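PDB 1STZ: heat-inducible transcription repressor HrcA from Thermotoga maritima, which probably represses the class I heat shock operons grpE-dnaK-dnaJ and groELS, acting as a DNA-binding negative regulator of transcription. Local coordinates for residues A[108-113]-A[329-334]; A[132-137]-A[237-242]; A[210-215]-A[219-224]; A[255-258]-A[262-265]; A[302-307]-A[319-324]. One frame throughout, in Å; residues are numbered along the deposited sequence.

Contact 1 of 5, residues A[108-113]-A[329-334]; sequences FKSMPL and SEYFTS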
# COMPACT_ATOMS: atom_id res chain seq x y z
N PHE A 108 -3.59 5.79 -0.04
CA PHE A 108 -4.88 5.81 -0.70
C PHE A 108 -4.72 6.45 -2.08
O PHE A 108 -4.14 7.52 -2.23
CB PHE A 108 -5.94 6.57 0.07
CG PHE A 108 -7.29 6.53 -0.58
CD1 PHE A 108 -8.04 5.37 -0.56
CD2 PHE A 108 -7.79 7.62 -1.26
CE1 PHE A 108 -9.29 5.30 -1.19
CE2 PHE A 108 -9.06 7.56 -1.89
CZ PHE A 108 -9.80 6.41 -1.85
N LYS A 109 -5.21 5.76 -3.08
CA LYS A 109 -5.29 6.32 -4.41
C LYS A 109 -6.58 5.88 -5.05
O LYS A 109 -7.00 4.73 -4.93
CB LYS A 109 -4.12 5.89 -5.28
CG LYS A 109 -3.80 4.42 -5.23
CD LYS A 109 -2.83 4.06 -6.37
CE LYS A 109 -1.68 3.19 -5.91
NZ LYS A 109 -0.90 2.63 -7.07
N SER A 110 -7.22 6.85 -5.69
CA SER A 110 -8.26 6.60 -6.66
C SER A 110 -7.56 6.37 -7.98
O SER A 110 -8.17 5.93 -8.94
CB SER A 110 -9.21 7.78 -6.77
OG SER A 110 -8.66 8.92 -6.14
N MET A 111 -6.26 6.69 -8.02
CA MET A 111 -5.34 6.34 -9.11
C MET A 111 -6.01 6.65 -10.43
O MET A 111 -6.51 7.78 -10.54
CB MET A 111 -4.75 4.92 -8.93
CG MET A 111 -5.70 3.73 -8.84
SD MET A 111 -4.77 2.14 -8.67
CE MET A 111 -4.22 1.76 -10.33
N PRO A 112 -6.01 5.79 -11.44
CA PRO A 112 -6.86 6.10 -12.57
C PRO A 112 -8.15 5.30 -12.57
O PRO A 112 -8.70 5.14 -13.63
CB PRO A 112 -5.95 5.75 -13.76
CG PRO A 112 -5.00 4.72 -13.23
CD PRO A 112 -5.20 4.60 -11.75
N LEU A 113 -8.64 4.82 -11.42
CA LEU A 113 -9.97 4.20 -11.39
C LEU A 113 -11.08 5.18 -11.80
O LEU A 113 -11.02 6.34 -11.45
CB LEU A 113 -10.30 3.65 -10.00
CG LEU A 113 -9.33 2.62 -9.44
CD1 LEU A 113 -9.82 2.22 -8.08
CD2 LEU A 113 -9.21 1.43 -10.38
N SER A 329 -13.77 13.76 -1.91
CA SER A 329 -14.18 15.03 -2.50
C SER A 329 -13.36 15.31 -3.75
O SER A 329 -13.89 15.80 -4.74
CB SER A 329 -14.05 16.18 -1.51
OG SER A 329 -15.06 16.07 -0.53
N GLU A 330 -12.08 14.98 -3.71
CA GLU A 330 -11.21 15.21 -4.87
C GLU A 330 -11.60 14.33 -6.06
O GLU A 330 -11.68 14.81 -7.20
CB GLU A 330 -9.77 14.91 -4.54
CG GLU A 330 -8.86 16.10 -4.57
CD GLU A 330 -7.58 15.82 -3.80
OE1 GLU A 330 -7.23 16.65 -2.93
OE2 GLU A 330 -6.95 14.76 -4.06
N TYR A 331 -11.81 13.03 -5.79
CA TYR A 331 -12.27 12.13 -6.82
C TYR A 331 -13.61 12.63 -7.43
O TYR A 331 -13.74 12.78 -8.63
CB TYR A 331 -12.41 10.67 -6.34
CG TYR A 331 -12.96 9.82 -7.48
CD1 TYR A 331 -12.12 9.29 -8.46
CD2 TYR A 331 -14.32 9.65 -7.63
CE1 TYR A 331 -12.64 8.56 -9.53
CE2 TYR A 331 -14.85 8.94 -8.70
CZ TYR A 331 -14.01 8.40 -9.65
OH TYR A 331 -14.58 7.69 -10.70
N PHE A 332 -14.60 12.89 -6.59
CA PHE A 332 -15.94 13.23 -7.08
C PHE A 332 -15.99 14.58 -7.80
O PHE A 332 -16.68 14.74 -8.82
CB PHE A 332 -17.00 13.06 -5.98
CG PHE A 332 -17.39 11.64 -5.78
CD1 PHE A 332 -16.68 10.81 -4.92
CD2 PHE A 332 -18.43 11.09 -6.53
CE1 PHE A 332 -17.02 9.49 -4.80
CE2 PHE A 332 -18.78 9.76 -6.39
CZ PHE A 332 -18.07 8.95 -5.53
N THR A 333 -15.18 15.52 -7.31
CA THR A 333 -15.08 16.86 -7.87
C THR A 333 -14.31 16.91 -9.19
O THR A 333 -14.64 17.73 -10.06
CB THR A 333 -14.39 17.83 -6.86
OG1 THR A 333 -15.18 17.97 -5.69
CG2 THR A 333 -14.32 19.26 -7.41
N SER A 334 -13.28 16.09 -9.32
CA SER A 334 -12.46 16.08 -10.53
C SER A 334 -13.21 15.34 -11.63
O SER A 334 -13.03 15.59 -12.80
CB SER A 334 -11.10 15.43 -10.28
OG SER A 334 -11.23 14.04 -10.06
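Tyr331, near the end of helix 314-334, points the edge of its ring at the turn formed by residues 110-113. The tightest approach is to backbone: ring atom CE1 lies 3.4 Å from Leu113 O, which sits close to the plane of the ring, so a C-H edge faces a carbonyl oxygen. Ser110 approaches the ring at a slant, with its CB 3.7 Å from Tyr331 CD1. It offers mainly its methylene group here, since Ser110 OG stays 4.1 Å from Tyr331 CB. The ring gets there because Tyr331 CG stands anti to the backbone N (chi1 177°), which swings it off the helix toward the loop.

No hydrogen bond crosses between the segments. The Tyr331 hydroxyl is 3.9 Å from Leu113 O and pairs instead with Phe168 O, a bond that helps to fix the outer end of the ring. The loop keeps its own shape with a type II' beta turn from Ser110 to Leu113, closed by Leu113 N to Ser110 O at 2.8 Å. Leu113 sets its carbonyl oxygen at the ring edge, while its side chain packs on Lys118 and Leu122 of helix 116-131. Val119 of that helix touches Tyr331 too. Thr174 and Lys177 of the second subunit reach Leu113 and Tyr331, respectively. Here a beta turn leading into helix 116-131 is held against the C-terminal helix, on the helical layer of what is probably the GAF-like domain of HrcA.

Contact 2 of 5, residues A[132-137]-A[237-242]; sequences EGYVLI and ENLLKD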
# COMPACT_ATOMS: atom_id res chain seq x y z
N GLU A 132 -9.53 0.66 13.03
CA GLU A 132 -10.22 -0.45 13.66
C GLU A 132 -11.67 -0.08 13.97
O GLU A 132 -12.15 -0.33 15.08
CB GLU A 132 -9.49 -0.89 14.94
CG GLU A 132 -8.04 -1.33 14.72
CD GLU A 132 -7.24 -1.35 16.02
OE1 GLU A 132 -7.52 -0.53 16.93
OE2 GLU A 132 -6.30 -2.18 16.12
N GLY A 133 -12.34 0.53 12.99
CA GLY A 133 -13.73 0.91 13.13
C GLY A 133 -14.68 0.28 12.13
O GLY A 133 -14.29 -0.58 11.31
N TYR A 134 -15.93 0.69 12.23
CA TYR A 134 -16.99 0.31 11.31
C TYR A 134 -17.37 1.55 10.52
O TYR A 134 -17.71 2.56 11.11
CB TYR A 134 -18.23 -0.12 12.10
CG TYR A 134 -19.43 -0.59 11.29
CD1 TYR A 134 -20.64 0.07 11.35
CD2 TYR A 134 -19.35 -1.72 10.50
CE1 TYR A 134 -21.76 -0.39 10.63
CE2 TYR A 134 -20.46 -2.18 9.77
CZ TYR A 134 -21.65 -1.50 9.84
OH TYR A 134 -22.74 -1.93 9.13
N VAL A 135 -17.31 1.45 9.20
CA VAL A 135 -17.57 2.57 8.30
C VAL A 135 -18.85 2.39 7.49
O VAL A 135 -19.12 1.31 6.96
CB VAL A 135 -16.39 2.77 7.36
CG1 VAL A 135 -16.69 3.83 6.29
CG2 VAL A 135 -15.17 3.14 8.16
N LEU A 136 -19.66 3.45 7.44
CA LEU A 136 -20.76 3.56 6.48
C LEU A 136 -20.46 4.74 5.57
O LEU A 136 -20.15 5.82 6.06
CB LEU A 136 -22.09 3.82 7.17
CG LEU A 136 -22.62 2.75 8.10
CD1 LEU A 136 -23.96 3.21 8.63
CD2 LEU A 136 -22.76 1.36 7.46
N ILE A 137 -20.50 4.51 4.26
CA ILE A 137 -20.43 5.59 3.27
C ILE A 137 -21.74 5.61 2.49
O ILE A 137 -22.10 4.63 1.85
CB ILE A 137 -19.27 5.38 2.29
CG1 ILE A 137 -17.94 5.27 3.06
CG2 ILE A 137 -19.22 6.52 1.27
CD1 ILE A 137 -16.74 5.19 2.18
N GLU A 237 -15.99 -6.57 11.43
CA GLU A 237 -15.03 -7.42 12.11
C GLU A 237 -14.21 -6.70 13.17
O GLU A 237 -13.89 -7.29 14.20
CB GLU A 237 -14.10 -8.04 11.06
CG GLU A 237 -13.01 -8.92 11.60
CD GLU A 237 -12.37 -9.78 10.52
OE1 GLU A 237 -12.25 -9.30 9.36
OE2 GLU A 237 -12.00 -10.94 10.84
N ASN A 238 -13.87 -5.43 12.92
CA ASN A 238 -13.12 -4.63 13.89
C ASN A 238 -13.88 -4.44 15.20
O ASN A 238 -13.29 -4.47 16.26
CB ASN A 238 -12.76 -3.26 13.32
CG ASN A 238 -11.93 -3.34 12.04
OD1 ASN A 238 -11.04 -4.16 11.94
ND2 ASN A 238 -12.25 -2.50 11.06
N LEU A 239 -15.18 -4.23 15.12
CA LEU A 239 -15.99 -4.06 16.33
C LEU A 239 -15.99 -5.30 17.21
O LEU A 239 -16.01 -5.19 18.44
CB LEU A 239 -17.41 -3.68 15.98
CG LEU A 239 -17.52 -2.37 15.23
CD1 LEU A 239 -18.98 -2.00 15.07
CD2 LEU A 239 -16.70 -1.26 15.91
N LEU A 240 -15.94 -6.48 16.58
CA LEU A 240 -15.89 -7.75 17.30
C LEU A 240 -14.54 -8.06 17.97
O LEU A 240 -14.47 -8.87 18.89
CB LEU A 240 -16.21 -8.90 16.36
CG LEU A 240 -17.50 -8.82 15.56
CD1 LEU A 240 -17.48 -9.90 14.49
CD2 LEU A 240 -18.68 -9.01 16.48
N LYS A 241 -13.46 -7.45 17.48
CA LYS A 241 -12.14 -7.67 18.09
C LYS A 241 -11.89 -6.74 19.27
O LYS A 241 -10.97 -6.95 20.05
CB LYS A 241 -11.02 -7.44 17.06
CG LYS A 241 -10.79 -8.60 16.14
CD LYS A 241 -9.82 -9.62 16.74
CE LYS A 241 -9.12 -10.41 15.66
NZ LYS A 241 -9.75 -10.17 14.33
N ASP A 242 -12.73 -5.72 19.40
CA ASP A 242 -12.58 -4.71 20.44
C ASP A 242 -13.21 -5.11 21.79
O ASP A 242 -14.44 -5.12 21.95
CB ASP A 242 -13.21 -3.42 19.92
CG ASP A 242 -12.79 -2.23 20.71
OD1 ASP A 242 -12.47 -2.43 21.91
OD2 ASP A 242 -12.74 -1.07 20.22
O HOH W 1 -13.41 0.31 17.99
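Asn238 lays its CB against the backbone of Glu132, 3.4 Å from Glu132 C, and sends its amide on to the next residue. Asn238 ND2 donates to Gly133 O over 2.8 Å, almost dead straight at 176°. The oxygen lies in the plane of the asparagine amide, while the donor is tilted 16° from the carbonyl plane. Having CG beside the backbone N (chi1 -59°) directs that amide along the glycine backbone.

One residue on, Leu239 CD1 meets Tyr134 CB at 3.6 Å, and the leucine branch lies aslant the root of the tyrosine. Leu253 of helix 247-256 touches both. A water lies within bonding distance of Glu132 O and Asp242 OD2. An alanine at Asn238 is likely to leave Gly133 O without this donor and the backbone there less firmly tied to the helix.

Glu132, the first residue past helix 116-131, leaves it with positive phi, and the chain then enters strand 134-138. Helix 236-241 follows the neighbouring antiparallel strand 231-234, so the contact joins a helix-to-strand turn to a strand-to-helix turn at one end of the five-stranded antiparallel sheet, whose 2-1-5-4-3 order fits a GAF-like fold.

Contact 3 of 5, residues A[210-215]-A[219-224]; sequences SLKGSG and LIESLI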
# COMPACT_ATOMS: atom_id res chain seq x y z
N SER A 210 -40.99 0.59 -21.18
CA SER A 210 -40.51 -0.05 -22.40
C SER A 210 -39.31 -0.99 -22.22
O SER A 210 -38.96 -1.71 -23.15
CB SER A 210 -40.17 1.02 -23.45
OG SER A 210 -39.24 1.95 -22.93
N LEU A 211 -38.67 -1.00 -21.05
CA LEU A 211 -37.57 -1.94 -20.80
C LEU A 211 -37.99 -3.43 -20.69
O LEU A 211 -37.14 -4.32 -20.82
CB LEU A 211 -36.76 -1.53 -19.55
CG LEU A 211 -35.79 -0.35 -19.69
CD1 LEU A 211 -34.97 -0.21 -18.42
CD2 LEU A 211 -34.87 -0.49 -20.90
N LYS A 212 -39.28 -3.71 -20.49
CA LYS A 212 -39.75 -5.10 -20.38
C LYS A 212 -40.22 -5.71 -21.71
O LYS A 212 -40.70 -6.84 -21.74
CB LYS A 212 -40.84 -5.21 -19.31
CG LYS A 212 -40.31 -5.30 -17.89
CD LYS A 212 -41.36 -5.76 -16.88
CE LYS A 212 -40.72 -6.13 -15.53
NZ LYS A 212 -39.83 -5.06 -14.95
N GLY A 213 -40.03 -4.98 -22.82
CA GLY A 213 -40.51 -5.40 -24.13
C GLY A 213 -39.74 -6.53 -24.80
O GLY A 213 -40.22 -7.09 -25.78
N SER A 214 -38.55 -6.85 -24.29
CA SER A 214 -37.77 -8.00 -24.76
C SER A 214 -36.92 -8.60 -23.63
O SER A 214 -36.80 -8.01 -22.56
CB SER A 214 -36.87 -7.60 -25.94
OG SER A 214 -35.71 -6.94 -25.46
N GLY A 215 -36.35 -9.77 -23.89
CA GLY A 215 -35.60 -10.50 -22.88
C GLY A 215 -34.28 -9.85 -22.53
O GLY A 215 -33.89 -9.83 -21.37
N LEU A 219 -32.91 -7.86 -19.01
CA LEU A 219 -31.60 -8.08 -18.41
C LEU A 219 -31.00 -6.75 -18.03
O LEU A 219 -30.53 -6.58 -16.90
CB LEU A 219 -30.67 -8.81 -19.40
CG LEU A 219 -29.58 -9.76 -18.88
CD1 LEU A 219 -28.44 -9.89 -19.89
CD2 LEU A 219 -29.04 -9.37 -17.52
N ILE A 220 -31.02 -5.80 -18.96
CA ILE A 220 -30.45 -4.47 -18.72
C ILE A 220 -31.13 -3.76 -17.55
O ILE A 220 -30.46 -3.14 -16.74
CB ILE A 220 -30.48 -3.58 -20.02
CG1 ILE A 220 -29.12 -3.61 -20.72
CG2 ILE A 220 -30.84 -2.12 -19.71
CD1 ILE A 220 -28.72 -4.97 -21.24
N GLU A 221 -32.46 -3.89 -17.45
CA GLU A 221 -33.22 -3.26 -16.36
C GLU A 221 -32.81 -3.83 -15.01
O GLU A 221 -32.75 -3.09 -14.02
CB GLU A 221 -34.74 -3.42 -16.56
CG GLU A 221 -35.56 -3.19 -15.29
CD GLU A 221 -37.01 -2.80 -15.54
OE1 GLU A 221 -37.65 -3.36 -16.45
OE2 GLU A 221 -37.51 -1.93 -14.78
N SER A 222 -32.54 -5.13 -14.94
CA SER A 222 -32.08 -5.74 -13.68
C SER A 222 -30.64 -5.37 -13.32
O SER A 222 -30.30 -5.31 -12.13
CB SER A 222 -32.26 -7.26 -13.70
OG SER A 222 -31.42 -7.88 -14.67
N LEU A 223 -29.80 -5.12 -14.32
CA LEU A 223 -28.40 -4.73 -14.07
C LEU A 223 -28.31 -3.30 -13.55
O LEU A 223 -27.57 -3.03 -12.62
CB LEU A 223 -27.53 -4.88 -15.33
CG LEU A 223 -27.33 -6.32 -15.82
CD1 LEU A 223 -26.55 -6.30 -17.13
CD2 LEU A 223 -26.63 -7.17 -14.76
N ILE A 224 -29.05 -2.39 -14.17
CA ILE A 224 -29.12 -1.00 -13.72
C ILE A 224 -29.84 -0.93 -12.39
O ILE A 224 -29.38 -0.26 -11.45
CB ILE A 224 -29.85 -0.12 -14.76
CG1 ILE A 224 -29.02 -0.02 -16.03
CG2 ILE A 224 -30.12 1.28 -14.19
CD1 ILE A 224 -29.78 0.42 -17.23
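Lys212 and Glu221 meet through a salt bridge, with Lys212 NZ 3.1 Å from Glu221 OE1; as a hydrogen bond it is weak. The carboxylate is approached mainly through one oxygen, since Glu221 OE2 is 3.9 Å from Lys212 NZ. Lysine methylene lies close as well, Lys212 CG being 3.6 Å from the same OE1. The ammonium is turned onto it by a bend at the very end of an otherwise extended chain (chi4 53°). Glu221 answers with CG anti to its backbone N (chi1 162°) and a chain that runs out straight from there.

Beneath the charges, Leu211 packs on the aliphatic root of the glutamate, with Leu211 CD1 3.7 Å from Glu221 CB. Leu211 in turn rests on Leu195 of helix 184-195.

The next shell is the start of helix 215-224. Ser214 is its N-cap, with OG making a weak bond to Leu217 N, and Leu219 N donates to Gly215 O at 3.2 Å in an early helical turn. One turn on, Leu219 O takes both Leu223 N and Ser222 OG, the hydroxyl at 2.7 Å. The helix is seated by Ile220 on Leu191 and Phe162 and by Leu219 on Ile176, while Pro112 of the second subunit also packs on Leu219.

Lys212 is exposed and its bond to the glutamate is weak, so the ion pair probably adds only modestly to stability; the packing of Leu211 on Glu221 CB and the helix backbone probably do more to place the glutamate.

Contact 4 of 5, residues A[255-258]-A[262-265]; sequences EEVK and FLES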
# COMPACT_ATOMS: atom_id res chain seq x y z
N GLU A 255 -28.68 -2.19 14.37
CA GLU A 255 -30.06 -1.75 14.33
C GLU A 255 -30.24 -0.22 14.08
O GLU A 255 -31.03 0.17 13.24
CB GLU A 255 -30.79 -2.19 15.61
CG GLU A 255 -32.19 -2.72 15.38
CD GLU A 255 -32.27 -4.23 15.11
OE1 GLU A 255 -32.40 -5.01 16.10
OE2 GLU A 255 -32.23 -4.64 13.91
N GLU A 256 -29.49 0.62 14.79
CA GLU A 256 -29.75 2.07 14.78
C GLU A 256 -29.26 2.76 13.51
O GLU A 256 -29.80 3.76 13.07
CB GLU A 256 -29.09 2.73 15.99
CG GLU A 256 -29.70 2.29 17.32
CD GLU A 256 -31.20 2.50 17.39
OE1 GLU A 256 -31.64 3.64 17.17
OE2 GLU A 256 -31.94 1.54 17.68
N VAL A 257 -28.22 2.19 12.96
CA VAL A 257 -27.60 2.60 11.73
C VAL A 257 -28.54 2.53 10.49
O VAL A 257 -28.27 3.18 9.48
CB VAL A 257 -26.33 1.71 11.58
CG1 VAL A 257 -26.20 1.07 10.26
CG2 VAL A 257 -25.09 2.49 12.05
N LYS A 258 -29.61 1.73 10.57
CA LYS A 258 -30.64 1.68 9.54
C LYS A 258 -31.59 2.89 9.57
O LYS A 258 -32.34 3.10 8.62
CB LYS A 258 -31.50 0.41 9.68
CG LYS A 258 -30.74 -0.93 9.57
CD LYS A 258 -31.65 -2.10 10.01
CE LYS A 258 -30.85 -3.36 10.33
NZ LYS A 258 -30.12 -3.91 9.10
N PHE A 262 -31.98 9.42 11.97
CA PHE A 262 -30.99 9.44 13.03
C PHE A 262 -29.57 9.66 12.50
O PHE A 262 -28.84 10.50 13.01
CB PHE A 262 -31.07 8.16 13.86
CG PHE A 262 -29.97 8.03 14.85
CD1 PHE A 262 -29.89 8.89 15.94
CD2 PHE A 262 -29.00 7.06 14.69
CE1 PHE A 262 -28.85 8.77 16.86
CE2 PHE A 262 -27.96 6.95 15.58
CZ PHE A 262 -27.89 7.80 16.68
N LEU A 263 -29.15 8.93 11.47
CA LEU A 263 -27.81 9.14 10.91
C LEU A 263 -27.62 10.57 10.45
O LEU A 263 -26.54 11.15 10.63
CB LEU A 263 -27.52 8.20 9.73
CG LEU A 263 -27.16 6.75 10.02
CD1 LEU A 263 -26.81 6.06 8.69
CD2 LEU A 263 -26.00 6.65 11.01
N GLU A 264 -28.65 11.14 9.83
CA GLU A 264 -28.57 12.51 9.32
C GLU A 264 -28.42 13.52 10.45
O GLU A 264 -27.76 14.54 10.27
CB GLU A 264 -29.80 12.85 8.45
CG GLU A 264 -29.71 12.26 7.04
CD GLU A 264 -30.93 12.51 6.15
OE1 GLU A 264 -31.91 13.14 6.60
OE2 GLU A 264 -30.91 12.05 4.98
N SER A 265 -29.04 13.24 11.61
CA SER A 265 -28.97 14.12 12.78
C SER A 265 -27.57 14.15 13.41
O SER A 265 -27.25 15.09 14.11
CB SER A 265 -29.99 13.70 13.84
OG SER A 265 -29.54 12.57 14.60
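This is a close packing contact across a tight helix-loop-helix connection, where helix 247-256 runs out and helix 260-266 begins almost at once. Two consecutive carbonyls of the first segment meet two consecutive side chains of the second, and no hydrogen bond passes between them. Val257 O is 3.3 Å from Leu263 CD1 and 3.8 Å from Leu263 CG, so the isobutyl group sits directly against the oxygen. Beside it, Glu256 O comes obliquely to the Phe262 ring, 3.8 Å from CD2. Farther round the ring, Phe262 CE2 is 4.4 Å from Glu256 CB; placing CG anti to the backbone N (chi1 172°) sends the ring back toward the preceding helix.

The pair of helices lies on the five-stranded sheet of the probable GAF-like domain, on the face opposite helix 314-334. Val257 and Leu263 touch each other more loosely, CG2 to CD2 at 4.4 Å, and both press on Leu136 and Phe307 of the central strands. Leu263 O accepts from the hydroxyl of Tyr305, a polar tie between helix and sheet.

Phe262 faces another way, onto Ile279, Arg281 and Leu284. Arg281 also makes a salt bridge to Glu256 OE1, so the glutamate's charge is answered next to the ring. The second helix is braced locally: Phe262 N donates to Asp259 OD2, and Ser265 OG gives its proton to Phe262 O at 2.7 Å, in the carbonyl plane and on a lone pair.

Contact 5 of 5, residues A[302-307]-A[319-324]; sequences GSVYLF and RVFEYI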
# COMPACT_ATOMS: atom_id res chain seq x y z
N GLY A 302 -22.72 12.75 -0.43
CA GLY A 302 -23.12 11.82 0.63
C GLY A 302 -22.37 12.07 1.94
O GLY A 302 -21.40 12.82 1.99
N SER A 303 -22.85 11.42 2.99
CA SER A 303 -22.19 11.42 4.28
C SER A 303 -21.37 10.14 4.52
O SER A 303 -21.65 9.07 3.97
CB SER A 303 -23.25 11.58 5.38
OG SER A 303 -23.90 12.83 5.21
N VAL A 304 -20.32 10.29 5.33
CA VAL A 304 -19.47 9.20 5.78
C VAL A 304 -19.51 9.14 7.31
O VAL A 304 -19.45 10.17 7.97
CB VAL A 304 -18.01 9.43 5.35
CG1 VAL A 304 -17.12 8.27 5.77
CG2 VAL A 304 -17.93 9.65 3.85
N TYR A 305 -19.58 7.93 7.84
CA TYR A 305 -19.63 7.67 9.28
C TYR A 305 -18.58 6.64 9.67
O TYR A 305 -18.48 5.61 9.02
CB TYR A 305 -21.00 7.15 9.69
CG TYR A 305 -22.13 8.07 9.31
CD1 TYR A 305 -22.70 8.00 8.06
CD2 TYR A 305 -22.63 9.00 10.21
CE1 TYR A 305 -23.75 8.84 7.71
CE2 TYR A 305 -23.66 9.84 9.87
CZ TYR A 305 -24.22 9.76 8.61
OH TYR A 305 -25.28 10.58 8.27
N LEU A 306 -17.81 6.95 10.71
CA LEU A 306 -16.89 6.01 11.35
C LEU A 306 -17.33 5.77 12.81
O LEU A 306 -17.32 6.69 13.63
CB LEU A 306 -15.50 6.63 11.38
CG LEU A 306 -14.22 5.81 11.54
CD1 LEU A 306 -13.27 6.47 12.49
CD2 LEU A 306 -14.41 4.35 11.85
N PHE A 307 -17.68 4.55 13.13
CA PHE A 307 -18.06 4.16 14.47
C PHE A 307 -16.94 3.34 15.07
O PHE A 307 -16.48 2.39 14.45
CB PHE A 307 -19.34 3.33 14.46
CG PHE A 307 -20.54 4.07 14.00
CD1 PHE A 307 -20.93 4.02 12.67
CD2 PHE A 307 -21.32 4.77 14.90
CE1 PHE A 307 -22.09 4.70 12.24
CE2 PHE A 307 -22.44 5.45 14.48
CZ PHE A 307 -22.82 5.41 13.13
N ARG A 319 -7.35 12.17 11.92
CA ARG A 319 -6.41 12.35 10.82
C ARG A 319 -6.77 11.49 9.61
O ARG A 319 -6.75 11.97 8.49
CB ARG A 319 -5.02 12.00 11.31
CG ARG A 319 -3.92 12.06 10.29
CD ARG A 319 -2.80 11.07 10.61
NE ARG A 319 -2.48 11.16 12.02
CZ ARG A 319 -2.14 10.16 12.82
NH1 ARG A 319 -2.02 8.91 12.39
NH2 ARG A 319 -1.90 10.43 14.09
N VAL A 320 -7.04 10.21 9.85
CA VAL A 320 -7.34 9.27 8.80
C VAL A 320 -8.67 9.62 8.12
O VAL A 320 -8.78 9.54 6.91
CB VAL A 320 -7.38 7.82 9.33
CG1 VAL A 320 -7.89 6.87 8.29
CG2 VAL A 320 -6.01 7.39 9.74
N PHE A 321 -9.65 10.05 8.91
CA PHE A 321 -11.01 10.31 8.44
C PHE A 321 -10.98 11.53 7.57
O PHE A 321 -11.46 11.50 6.45
CB PHE A 321 -11.94 10.51 9.62
CG PHE A 321 -13.41 10.61 9.27
CD1 PHE A 321 -14.19 9.48 9.25
CD2 PHE A 321 -14.02 11.85 9.09
CE1 PHE A 321 -15.55 9.56 9.01
CE2 PHE A 321 -15.39 11.94 8.85
CZ PHE A 321 -16.15 10.80 8.79
N GLU A 322 -10.37 12.59 8.06
CA GLU A 322 -10.22 13.80 7.30
C GLU A 322 -9.45 13.61 5.95
O GLU A 322 -9.87 14.13 4.92
CB GLU A 322 -9.55 14.88 8.14
CG GLU A 322 -9.50 16.20 7.41
CD GLU A 322 -8.90 17.35 8.20
OE1 GLU A 322 -7.88 17.15 8.91
OE2 GLU A 322 -9.43 18.48 8.07
N TYR A 323 -8.34 12.88 5.96
CA TYR A 323 -7.60 12.61 4.72
C TYR A 323 -8.48 11.93 3.67
O TYR A 323 -8.54 12.37 2.54
CB TYR A 323 -6.36 11.76 4.98
CG TYR A 323 -5.40 11.65 3.82
CD1 TYR A 323 -4.35 12.56 3.66
CD2 TYR A 323 -5.51 10.62 2.89
CE1 TYR A 323 -3.47 12.45 2.61
CE2 TYR A 323 -4.62 10.51 1.84
CZ TYR A 323 -3.62 11.42 1.70
OH TYR A 323 -2.74 11.29 0.65
N ILE A 324 -9.19 10.87 4.07
CA ILE A 324 -9.97 10.07 3.13
C ILE A 324 -11.16 10.86 2.59
O ILE A 324 -11.45 10.79 1.40
CB ILE A 324 -10.45 8.72 3.76
CG1 ILE A 324 -9.38 7.65 3.63
CG2 ILE A 324 -11.63 8.11 2.99
CD1 ILE A 324 -8.36 7.74 4.57
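Phe321 holds its CG anti to the backbone N (chi1 -172°), which drives the ring off helix 314-334 toward the strand, while Val304 has CG1 on the matching rotamer (chi1 -177°) and so presents that methyl to the ring. The ring arrives end first. Its CZ stops 3.5 Å from Val304 O, which lies in the ring plane at the edge, and CE1 is 3.8 Å from Val304 CG1, the two side chains passing each other head to tail. Leu306 CB meets the ring at a slant, 3.8 Å from both CE1 and CD1 of Phe321. The ring thus enters between two alternate residues of the strand, Val304 and Leu306, whose side chains set out toward the helix, while Tyr305 between them points away.

This is helix-on-sheet packing in a layered alpha+beta domain that is probably GAF-like: strand and helix run nearly antiparallel (161°), their axes 10.5 Å apart at closest approach. The strand is central in its sheet, hydrogen-bonded through its backbone to strand 134-138 on one edge and to strand 287-296 on the other.

Replacing Phe321 by alanine would probably open a gap between helix and sheet, leaving Val304 CG1 and Leu306 CB without the ring that joins them. Leu127 of helix 116-131 also touches that ring, as it does Val320, and Ile324 packs on Ala123 of the same helix. On the outer side of helix 314-334, Arg319 makes salt bridges to Asp102 and to Glu180 of the third subunit.

How the contacts relate
From the N terminus, the chain first reaches 108-113, whose partner lies in the C-terminal helix, so contact 1 closes a long loop that encloses the other four. Within it, contact 2 joins 132-137 to 237-242 and in turn encloses contact 3, a short-range closure some 38 Å from it between centres, out in the segment inserted between strands 134-138 and 231-234. Contacts 4 and 5 follow in series, and none of the loops cross. Contacts 2, 4 and 5 touch one another around strands 134-138 and 299-309, bringing helices onto the same sheet. Contacts 1 and 5 share helix 314-334, while contacts 1, 2 and 3 all reach the second subunit.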